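Local coordinates for phosphatidylinositol transfer protein SFH5 (Saccharomyces cerevisiae, PDB 6W32) that binds and transfers phosphatidylinositol, but not detectably phosphatidylcholine, and holds heme b through a tyrosine ligand to the iron, at residues A132-L137 with R156-L161; M179-D184 with E214-K219; H183-V188 with V222-V227. All blocks are in the same frame, centred on the assembly; numbering follows the deposited sequence.

Interaction 1. Residues A132-L137 with R156-L161; sequences AVTWNL and RYRIGL. With HEM (protoporphyrin IX containing Fe), chain D.
In the heme pocket of this Sec14-like CRAL-TRIO fold, Asn136 of strand 132-136 meets Arg158 of helix 151-166 beside a heme propionate. The helix lies across one face of the sheet and runs nearly antiparallel to the strand, at 157°, with 10.6 Å between the axes of the two short segments. The CB atoms of Thr134 and Asn136 are directed toward the helix. Leu161, about one turn after Arg158, packs against both: Leu161 CG lies 4.3 Å from Thr134 CB, and Leu161 CD2 lies 3.5 Å from Asn136 ND2, the latter two side chains running past each other in opposite directions. The Arg158 chain leaves the backbone with CG anti to N, then bends at chi2 (91°). Asn136 OD1 sits over one face of the guanidinium, offset toward the rim and 3.4 Å from Arg158 CZ, with the amide and guanidinium planes 58° apart; this is a packing contact. Arg158 also packs on Val204 and Phe208 of helix 195-211. Polar contacts of Arg158, an experimentally established heme-binding residue, go to the heme propionate: Arg158 NE donates to HEM O2A at 3.0 Å and weakly to HEM O1A, and Arg158 NH2 donates to HEM O2A at 3.2 Å.

Interaction 2. Residues M179-D184 with E214-K219; sequences MTQVHD and ELLYAK. With HEM (protoporphyrin IX containing Fe), chain D.
Lys219 crosses beside Gln181 on neighbouring parallel strands, and its side chain runs from the sheet to the heme propionates. CB and CG pass the backbone carbonyl of Gln181, Lys219 CG lying 3.7 Å from Gln181 O. CG stands anti to the backbone N (chi1 -173°), and the rest of the chain is extended. CD approaches propionate oxygen O1D of the heme. Lys219 CE lies 3.4 Å from His183 NE2, oblique to the imidazole. At the tip, Lys219 NZ donates to two propionates, at 2.7 Å to HEM O1D and 3.0 Å to HEM O2A, so that one ammonium bridges both acid groups of the porphyrin. HEM O2A also takes a weak hydrogen bond from His183 NE2, at 3.1 Å and near the plane of the ring, and Arg158 NE is a further donor to it. Such a cluster of donors would be expected to stabilise the negative charge on the propionates. On the other side of the imidazole, His183 ND1 donates a hydrogen bond to Tyr185 OH. Gln181 and Met179 share this face of the sheet with Lys219, and both pack on helix 151-166, touching Met162. Leu216 CD1 packs against CG of Gln181, the side chains crossing at about a right angle.

The two backbones are joined in parallel register. Met179 N donates to Leu215 O, Tyr217 N to Met179 O at 2.8 Å (168° at the hydrogen), and Gln181 N to Ala218 O at 3.1 Å. The chain turns a corner at Tyr217 between these bonds. Helix 195-211 connects the two strands, making this a beta-alpha-beta crossover that joins the central strand 179-184 of the CRAL-TRIO sheet to its neighbour 216-222, with one face turned to the heme pocket.

Interaction 3. Residues H183-V188 with V222-V227; sequences HDYKGV and VNVPTV. With HEM (protoporphyrin IX containing Fe), chain D.
Val222 pairs through backbone hydrogen bonds with the residues on both sides of Asp184. Val222 N donates to His183 O at 2.9 Å, and Tyr185 N returns to Val222 O at 3.2 Å, both nearly straight. Among polar side chains, Asp184 OD1 accepts from Lys186 N at 2.7 Å, from above the carboxylate plane, closing an Asx turn where the strand ends. The same oxygen takes a weak bond from Asn223 ND2, while Asn223 OD1 accepts a hydrogen bond from Gly253 N. CB of Lys186 packs on CB of Asn223. The apolar contact is that of Val224 CG2, which sits at the edge of the Tyr185 ring, 4.0 Å from Tyr185 CD2. Metal coordination comes from Tyr185, the proximal ligand, with OH 2.3 Å from the heme iron. CG lies anti to the carbonyl carbon (chi1 -65°), and one face of the ring lies over the porphyrin, with HEM C1C offset toward the rim. Val188 CG1 and Val224 CG1 touch the vinyl groups, at 3.5 Å from HEM CBB and 3.8 Å from HEM CBC. The contact thus lies where strands 179-184 and 216-222 run out into loops, the second leading on to helix 229-236.

Overall arrangement
Interactions 1 and 2 are buried near the centre of the chain, whereas interaction 3 is partly buried, at the end of the sheet. All three use the five-stranded CRAL-TRIO sheet: strand 132-136 pairs with strand 179-184, which interactions 2 and 3 share together with His183 and Asp184. Interaction 1 sets a helix against the sheet mainly through side chains; interaction 2 pairs parallel strands, and interaction 3 continues that pairing by one bridge into the loops. The heme is divided among them accordingly. Interactions 1 and 2 supply charged and polar donors to the propionates, while interaction 3 gives the iron its tyrosine ligand and the vinyl groups their valine contacts.

Interaction 1. Residues A132-L137 with R156-L161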
# COMPACT_ATOMS: atom_id res chain seq x y z
N ALA A 132 -3.10 -7.84 7.73
CA ALA A 132 -1.85 -7.41 7.10
C ALA A 132 -1.55 -5.99 7.54
O ALA A 132 -2.35 -5.08 7.29
CB ALA A 132 -1.94 -7.49 5.58
N VAL A 133 -0.40 -5.79 8.18
CA VAL A 133 0.01 -4.48 8.67
C VAL A 133 1.42 -4.21 8.17
O VAL A 133 2.25 -5.12 8.14
CB VAL A 133 -0.01 -4.44 10.23
CG1 VAL A 133 0.17 -3.04 10.75
CG2 VAL A 133 -1.31 -5.00 10.77
N THR A 134 1.70 -2.96 7.78
CA THR A 134 3.11 -2.56 7.63
C THR A 134 3.44 -1.47 8.63
O THR A 134 2.57 -0.71 9.07
CB THR A 134 3.50 -2.06 6.22
OG1 THR A 134 3.02 -0.73 6.02
CG2 THR A 134 2.98 -2.94 5.15
N TRP A 135 4.71 -1.38 8.98
CA TRP A 135 5.13 -0.52 10.06
C TRP A 135 6.36 0.26 9.63
O TRP A 135 7.34 -0.33 9.18
CB TRP A 135 5.48 -1.33 11.32
CG TRP A 135 4.48 -2.34 11.85
CD1 TRP A 135 4.00 -3.48 11.24
CD2 TRP A 135 3.91 -2.31 13.16
NE1 TRP A 135 3.15 -4.15 12.11
CE2 TRP A 135 3.08 -3.45 13.29
CE3 TRP A 135 4.02 -1.43 14.24
CZ2 TRP A 135 2.37 -3.72 14.45
CZ3 TRP A 135 3.32 -1.70 15.38
CH2 TRP A 135 2.49 -2.84 15.48
N ASN A 136 6.33 1.57 9.80
CA ASN A 136 7.49 2.40 9.54
C ASN A 136 8.00 2.95 10.86
O ASN A 136 7.26 3.63 11.58
CB ASN A 136 7.17 3.52 8.56
CG ASN A 136 6.69 3.01 7.24
OD1 ASN A 136 5.48 2.97 6.97
ND2 ASN A 136 7.63 2.57 6.41
N LEU A 137 9.24 2.64 11.20
CA LEU A 137 9.80 3.10 12.46
C LEU A 137 10.51 4.42 12.24
O LEU A 137 11.69 4.58 12.55
CB LEU A 137 10.72 2.04 13.06
CG LEU A 137 9.98 0.72 13.17
CD1 LEU A 137 10.86 -0.36 13.68
CD2 LEU A 137 8.77 0.90 14.05
N ARG A 156 11.56 4.82 -3.63
CA ARG A 156 11.62 3.47 -4.18
C ARG A 156 11.67 2.44 -3.06
O ARG A 156 11.03 1.39 -3.16
CB ARG A 156 12.80 3.35 -5.12
CG ARG A 156 12.62 4.04 -6.44
CD ARG A 156 13.53 3.35 -7.51
NE ARG A 156 12.87 2.25 -8.21
CZ ARG A 156 12.05 2.46 -9.24
NH1 ARG A 156 11.46 1.43 -9.84
NH2 ARG A 156 11.84 3.72 -9.64
N TYR A 157 12.39 2.75 -1.97
CA TYR A 157 12.37 1.87 -0.81
C TYR A 157 10.94 1.62 -0.33
O TYR A 157 10.50 0.46 -0.25
CB TYR A 157 13.19 2.48 0.33
CG TYR A 157 12.81 1.89 1.63
CD1 TYR A 157 13.13 0.57 1.92
CD2 TYR A 157 12.07 2.60 2.56
CE1 TYR A 157 12.74 -0.01 3.12
CE2 TYR A 157 11.67 2.03 3.76
CZ TYR A 157 12.01 0.73 4.03
OH TYR A 157 11.62 0.18 5.21
N ARG A 158 10.19 2.71 -0.05
CA ARG A 158 8.86 2.63 0.57
C ARG A 158 7.82 1.99 -0.34
O ARG A 158 7.02 1.17 0.12
CB ARG A 158 8.38 4.01 0.98
CG ARG A 158 6.99 3.97 1.61
CD ARG A 158 6.97 3.81 3.16
NE ARG A 158 5.59 3.81 3.62
CZ ARG A 158 4.83 2.72 3.63
NH1 ARG A 158 5.36 1.58 3.23
NH2 ARG A 158 3.56 2.76 4.01
N ILE A 159 7.77 2.38 -1.61
CA ILE A 159 6.90 1.62 -2.51
C ILE A 159 7.24 0.14 -2.42
O ILE A 159 6.38 -0.71 -2.62
CB ILE A 159 7.01 2.13 -3.96
CG1 ILE A 159 6.84 3.65 -4.01
CG2 ILE A 159 5.94 1.50 -4.79
CD1 ILE A 159 5.56 4.17 -3.35
N GLY A 160 8.50 -0.19 -2.15
CA GLY A 160 8.85 -1.59 -2.02
C GLY A 160 8.15 -2.22 -0.84
O GLY A 160 7.66 -3.35 -0.92
N LEU A 161 8.06 -1.49 0.28
CA LEU A 161 7.33 -2.03 1.41
C LEU A 161 5.83 -2.08 1.10
O LEU A 161 5.16 -3.07 1.41
CB LEU A 161 7.64 -1.21 2.66
CG LEU A 161 7.19 -1.70 4.04
CD1 LEU A 161 7.72 -3.07 4.29
CD2 LEU A 161 7.63 -0.72 5.14
CHA HEM D . 2.98 10.56 6.03
CHB HEM D . 7.63 10.54 7.19
CHC HEM D . 6.59 12.95 11.25
CHD HEM D . 1.83 12.52 10.31
C1A HEM D . 4.33 10.35 6.01
C2A HEM D . 5.02 9.74 4.91
C3A HEM D . 6.33 9.75 5.20
C4A HEM D . 6.47 10.36 6.51
CMA HEM D . 7.55 9.22 4.40
CAA HEM D . 4.21 9.30 3.68
CBA HEM D . 3.98 7.83 3.45
CGA HEM D . 4.41 6.89 4.51
O1A HEM D . 5.67 6.75 4.57
O2A HEM D . 3.63 5.88 4.56
C1B HEM D . 7.77 11.24 8.35
C2B HEM D . 9.02 11.55 8.98
C3B HEM D . 8.75 12.22 10.11
C4B HEM D . 7.30 12.35 10.23
CMB HEM D . 10.39 11.14 8.40
CAB HEM D . 9.78 12.73 11.13
CBB HEM D . 9.78 13.99 11.55
C1C HEM D . 5.22 13.05 11.40
C2C HEM D . 4.45 13.68 12.50
C3C HEM D . 3.13 13.55 12.23
C4C HEM D . 3.01 12.85 10.96
CMC HEM D . 5.04 14.35 13.77
CAC HEM D . 1.95 14.04 13.10
CBC HEM D . 0.85 13.28 13.30
C1D HEM D . 1.68 12.01 9.05
C2D HEM D . 0.44 11.85 8.33
C3D HEM D . 0.85 11.26 6.97
C4D HEM D . 2.26 11.11 7.04
CMD HEM D . -0.98 12.18 8.77
CAD HEM D . 0.00 10.82 5.77
CBD HEM D . 0.03 9.28 5.76
CGD HEM D . -0.89 8.81 4.66
O1D HEM D . -0.89 7.56 4.37
O2D HEM D . -1.40 9.70 3.90
NA HEM D . 5.23 10.74 6.96
NB HEM D . 6.74 11.74 9.13
NC HEM D . 4.30 12.60 10.53
ND HEM D . 2.74 11.57 8.24
FE HEM D . 4.75 11.57 8.77

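Interaction 2. Residues M179-D184 with E214-K219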
# COMPACT_ATOMS: atom_id res chain seq x y z
N MET A 179 -5.40 -3.18 3.86
CA MET A 179 -4.18 -3.20 4.65
C MET A 179 -4.32 -2.24 5.82
O MET A 179 -5.17 -1.34 5.82
CB MET A 179 -2.99 -2.81 3.78
CG MET A 179 -1.58 -3.02 4.33
SD MET A 179 -0.42 -2.74 2.96
CE MET A 179 -1.19 -1.25 2.37
N THR A 180 -3.48 -2.41 6.83
CA THR A 180 -3.38 -1.45 7.90
C THR A 180 -1.91 -1.04 8.03
O THR A 180 -1.02 -1.80 7.64
CB THR A 180 -3.96 -2.02 9.19
OG1 THR A 180 -5.37 -2.22 9.00
CG2 THR A 180 -3.73 -1.10 10.39
N GLN A 181 -1.67 0.18 8.52
CA GLN A 181 -0.33 0.72 8.52
C GLN A 181 -0.10 1.44 9.83
O GLN A 181 -1.01 2.11 10.33
CB GLN A 181 -0.12 1.67 7.33
CG GLN A 181 -0.15 0.95 5.99
CD GLN A 181 -0.21 1.88 4.79
OE1 GLN A 181 -0.84 1.56 3.78
NE2 GLN A 181 0.45 3.02 4.90
N VAL A 182 1.09 1.29 10.41
CA VAL A 182 1.45 2.06 11.59
C VAL A 182 2.72 2.84 11.30
O VAL A 182 3.67 2.30 10.73
CB VAL A 182 1.66 1.18 12.85
CG1 VAL A 182 2.35 1.98 13.98
CG2 VAL A 182 0.37 0.69 13.36
N HIS A 183 2.73 4.11 11.71
CA HIS A 183 3.95 4.87 11.87
C HIS A 183 4.26 4.98 13.36
O HIS A 183 3.35 5.17 14.18
CB HIS A 183 3.83 6.27 11.27
CG HIS A 183 3.79 6.27 9.78
ND1 HIS A 183 3.85 7.43 9.04
CD2 HIS A 183 3.70 5.25 8.89
CE1 HIS A 183 3.80 7.12 7.75
NE2 HIS A 183 3.69 5.81 7.64
N ASP A 184 5.51 4.69 13.69
CA ASP A 184 6.01 4.96 15.01
C ASP A 184 6.92 6.15 14.84
O ASP A 184 7.94 6.09 14.16
CB ASP A 184 6.80 3.77 15.55
CG ASP A 184 7.34 4.01 16.95
OD1 ASP A 184 7.10 5.11 17.50
OD2 ASP A 184 8.00 3.10 17.49
N GLU A 214 -8.15 2.68 -2.43
CA GLU A 214 -9.00 1.59 -1.96
C GLU A 214 -8.19 0.39 -1.49
O GLU A 214 -8.61 -0.76 -1.64
CB GLU A 214 -10.01 1.13 -3.00
CG GLU A 214 -11.22 2.06 -3.14
CD GLU A 214 -12.02 2.28 -1.83
OE1 GLU A 214 -12.33 1.27 -1.15
OE2 GLU A 214 -12.34 3.46 -1.50
N LEU A 215 -7.03 0.66 -0.87
CA LEU A 215 -6.24 -0.40 -0.24
C LEU A 215 -5.95 -0.17 1.24
O LEU A 215 -5.48 -1.10 1.90
CB LEU A 215 -4.90 -0.59 -0.97
CG LEU A 215 -5.13 -1.14 -2.37
CD1 LEU A 215 -3.97 -0.80 -3.30
CD2 LEU A 215 -5.42 -2.65 -2.36
N LEU A 216 -6.21 1.01 1.79
CA LEU A 216 -5.98 1.25 3.21
C LEU A 216 -7.28 1.08 3.96
O LEU A 216 -8.32 1.58 3.52
CB LEU A 216 -5.44 2.66 3.45
CG LEU A 216 -4.86 3.03 4.79
CD1 LEU A 216 -3.60 2.31 5.00
CD2 LEU A 216 -4.60 4.53 4.87
N TYR A 217 -7.24 0.37 5.09
CA TYR A 217 -8.39 0.33 6.01
C TYR A 217 -8.21 1.31 7.15
O TYR A 217 -9.03 2.20 7.32
CB TYR A 217 -8.67 -1.06 6.59
CG TYR A 217 -9.88 -1.06 7.51
CD1 TYR A 217 -11.17 -0.88 7.01
CD2 TYR A 217 -9.74 -1.23 8.88
CE1 TYR A 217 -12.30 -0.86 7.86
CE2 TYR A 217 -10.84 -1.21 9.72
CZ TYR A 217 -12.12 -1.02 9.21
OH TYR A 217 -13.20 -1.01 10.08
N ALA A 218 -7.12 1.18 7.92
CA ALA A 218 -6.80 2.07 9.02
C ALA A 218 -5.31 2.34 9.04
O ALA A 218 -4.51 1.44 8.77
CB ALA A 218 -7.19 1.49 10.37
N LYS A 219 -4.95 3.56 9.42
CA LYS A 219 -3.55 3.95 9.61
C LYS A 219 -3.40 4.61 10.99
O LYS A 219 -4.16 5.53 11.34
CB LYS A 219 -3.11 4.86 8.48
CG LYS A 219 -1.62 5.20 8.48
CD LYS A 219 -1.14 5.47 7.07
CE LYS A 219 0.38 5.44 6.95
NZ LYS A 219 0.81 5.85 5.56
CHA HEM D . 2.98 10.56 6.03
CHB HEM D . 7.63 10.54 7.19
CHC HEM D . 6.59 12.95 11.25
CHD HEM D . 1.83 12.52 10.31
C1A HEM D . 4.33 10.35 6.01
C2A HEM D . 5.02 9.74 4.91
C3A HEM D . 6.33 9.75 5.20
C4A HEM D . 6.47 10.36 6.51
CMA HEM D . 7.55 9.22 4.40
CAA HEM D . 4.21 9.30 3.68
CBA HEM D . 3.98 7.83 3.45
CGA HEM D . 4.41 6.89 4.51
O1A HEM D . 5.67 6.75 4.57
O2A HEM D . 3.63 5.88 4.56
C1B HEM D . 7.77 11.24 8.35
C2B HEM D . 9.02 11.55 8.98
C3B HEM D . 8.75 12.22 10.11
C4B HEM D . 7.30 12.35 10.23
CMB HEM D . 10.39 11.14 8.40
CAB HEM D . 9.78 12.73 11.13
CBB HEM D . 9.78 13.99 11.55
C1C HEM D . 5.22 13.05 11.40
C2C HEM D . 4.45 13.68 12.50
C3C HEM D . 3.13 13.55 12.23
C4C HEM D . 3.01 12.85 10.96
CMC HEM D . 5.04 14.35 13.77
CAC HEM D . 1.95 14.04 13.10
CBC HEM D . 0.85 13.28 13.30
C1D HEM D . 1.68 12.01 9.05
C2D HEM D . 0.44 11.85 8.33
C3D HEM D . 0.85 11.26 6.97
C4D HEM D . 2.26 11.11 7.04
CMD HEM D . -0.98 12.18 8.77
CAD HEM D . 0.00 10.82 5.77
CBD HEM D . 0.03 9.28 5.76
CGD HEM D . -0.89 8.81 4.66
O1D HEM D . -0.89 7.56 4.37
O2D HEM D . -1.40 9.70 3.90
NA HEM D . 5.23 10.74 6.96
NB HEM D . 6.74 11.74 9.13
NC HEM D . 4.30 12.60 10.53
ND HEM D . 2.74 11.57 8.24
FE HEM D . 4.75 11.57 8.77

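Interaction 3. Residues H183-V188 with V222-V227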
# COMPACT_ATOMS: atom_id res chain seq x y z
N HIS A 183 2.73 4.11 11.71
CA HIS A 183 3.95 4.87 11.87
C HIS A 183 4.26 4.98 13.36
O HIS A 183 3.35 5.17 14.18
CB HIS A 183 3.83 6.27 11.27
CG HIS A 183 3.79 6.27 9.78
ND1 HIS A 183 3.85 7.43 9.04
CD2 HIS A 183 3.70 5.25 8.89
CE1 HIS A 183 3.80 7.12 7.75
NE2 HIS A 183 3.69 5.81 7.64
N ASP A 184 5.51 4.69 13.69
CA ASP A 184 6.01 4.96 15.01
C ASP A 184 6.92 6.15 14.84
O ASP A 184 7.94 6.09 14.16
CB ASP A 184 6.80 3.77 15.55
CG ASP A 184 7.34 4.01 16.95
OD1 ASP A 184 7.10 5.11 17.50
OD2 ASP A 184 8.00 3.10 17.49
N TYR A 185 6.53 7.24 15.47
CA TYR A 185 7.35 8.43 15.52
C TYR A 185 8.01 8.62 16.87
O TYR A 185 8.36 9.75 17.22
CB TYR A 185 6.48 9.63 15.19
CG TYR A 185 5.96 9.60 13.78
CD1 TYR A 185 6.84 9.68 12.71
CD2 TYR A 185 4.61 9.51 13.51
CE1 TYR A 185 6.39 9.65 11.41
CE2 TYR A 185 4.15 9.49 12.21
CZ TYR A 185 5.06 9.57 11.16
OH TYR A 185 4.65 9.54 9.85
N LYS A 186 8.20 7.54 17.64
CA LYS A 186 8.83 7.71 18.94
C LYS A 186 10.21 8.31 18.78
O LYS A 186 11.15 7.62 18.37
CB LYS A 186 8.95 6.41 19.71
CG LYS A 186 9.68 6.65 21.03
CD LYS A 186 9.23 5.70 22.18
CE LYS A 186 9.20 6.44 23.51
NZ LYS A 186 10.26 7.50 23.55
N GLY A 187 10.34 9.57 19.12
CA GLY A 187 11.65 10.17 19.11
C GLY A 187 11.70 11.44 18.32
O GLY A 187 12.69 12.17 18.43
N VAL A 188 10.67 11.75 17.54
CA VAL A 188 10.73 12.97 16.75
C VAL A 188 10.92 14.17 17.65
O VAL A 188 10.41 14.24 18.77
CB VAL A 188 9.46 13.13 15.89
CG1 VAL A 188 9.59 12.30 14.60
CG2 VAL A 188 8.24 12.72 16.69
N VAL A 222 1.56 6.56 16.01
CA VAL A 222 1.69 6.39 17.46
C VAL A 222 2.96 7.05 17.98
O VAL A 222 3.93 7.25 17.26
CB VAL A 222 1.62 4.91 17.87
CG1 VAL A 222 0.50 4.23 17.09
CG2 VAL A 222 2.94 4.23 17.63
N ASN A 223 2.93 7.40 19.25
CA ASN A 223 4.04 8.00 19.97
C ASN A 223 4.36 9.39 19.43
O ASN A 223 5.53 9.75 19.26
CB ASN A 223 5.25 7.08 19.95
CG ASN A 223 5.05 5.94 20.89
OD1 ASN A 223 4.52 6.14 21.99
ND2 ASN A 223 5.41 4.75 20.48
N VAL A 224 3.31 10.19 19.26
CA VAL A 224 3.29 11.53 18.68
C VAL A 224 2.90 12.51 19.78
O VAL A 224 1.72 12.57 20.16
CB VAL A 224 2.29 11.61 17.52
CG1 VAL A 224 2.48 12.88 16.70
CG2 VAL A 224 2.34 10.38 16.65
N PRO A 225 3.81 13.30 20.30
CA PRO A 225 3.43 14.41 21.20
C PRO A 225 2.36 15.34 20.63
O PRO A 225 2.21 15.42 19.41
CB PRO A 225 4.76 15.15 21.40
CG PRO A 225 5.81 14.09 21.22
CD PRO A 225 5.28 13.13 20.18
N THR A 226 1.61 16.08 21.48
CA THR A 226 0.57 17.00 21.00
C THR A 226 1.12 18.33 20.50
O THR A 226 0.36 19.13 19.92
CB THR A 226 -0.45 17.32 22.10
OG1 THR A 226 0.23 17.39 23.36
CG2 THR A 226 -1.53 16.25 22.17
N VAL A 227 2.42 18.59 20.72
CA VAL A 227 3.05 19.77 20.16
C VAL A 227 3.26 19.64 18.67
O VAL A 227 3.81 20.56 18.04
CB VAL A 227 4.39 20.06 20.87
CG1 VAL A 227 4.11 20.74 22.26
CG2 VAL A 227 5.21 18.80 21.02
CHA HEM D . 2.98 10.56 6.03
CHB HEM D . 7.63 10.54 7.19
CHC HEM D . 6.59 12.95 11.25
CHD HEM D . 1.83 12.52 10.31
C1A HEM D . 4.33 10.35 6.01
C2A HEM D . 5.02 9.74 4.91
C3A HEM D . 6.33 9.75 5.20
C4A HEM D . 6.47 10.36 6.51
CMA HEM D . 7.55 9.22 4.40
CAA HEM D . 4.21 9.30 3.68
CBA HEM D . 3.98 7.83 3.45
CGA HEM D . 4.41 6.89 4.51
O1A HEM D . 5.67 6.75 4.57
O2A HEM D . 3.63 5.88 4.56
C1B HEM D . 7.77 11.24 8.35
C2B HEM D . 9.02 11.55 8.98
C3B HEM D . 8.75 12.22 10.11
C4B HEM D . 7.30 12.35 10.23
CMB HEM D . 10.39 11.14 8.40
CAB HEM D . 9.78 12.73 11.13
CBB HEM D . 9.78 13.99 11.55
C1C HEM D . 5.22 13.05 11.40
C2C HEM D . 4.45 13.68 12.50
C3C HEM D . 3.13 13.55 12.23
C4C HEM D . 3.01 12.85 10.96
CMC HEM D . 5.04 14.35 13.77
CAC HEM D . 1.95 14.04 13.10
CBC HEM D . 0.85 13.28 13.30
C1D HEM D . 1.68 12.01 9.05
C2D HEM D . 0.44 11.85 8.33
C3D HEM D . 0.85 11.26 6.97
C4D HEM D . 2.26 11.11 7.04
CMD HEM D . -0.98 12.18 8.77
CAD HEM D . 0.00 10.82 5.77
CBD HEM D . 0.03 9.28 5.76
CGD HEM D . -0.89 8.81 4.66
O1D HEM D . -0.89 7.56 4.37
O2D HEM D . -1.40 9.70 3.90
NA HEM D . 5.23 10.74 6.96
NB HEM D . 6.74 11.74 9.13
NC HEM D . 4.30 12.60 10.53
ND HEM D . 2.74 11.57 8.24
FE HEM D . 4.75 11.57 8.77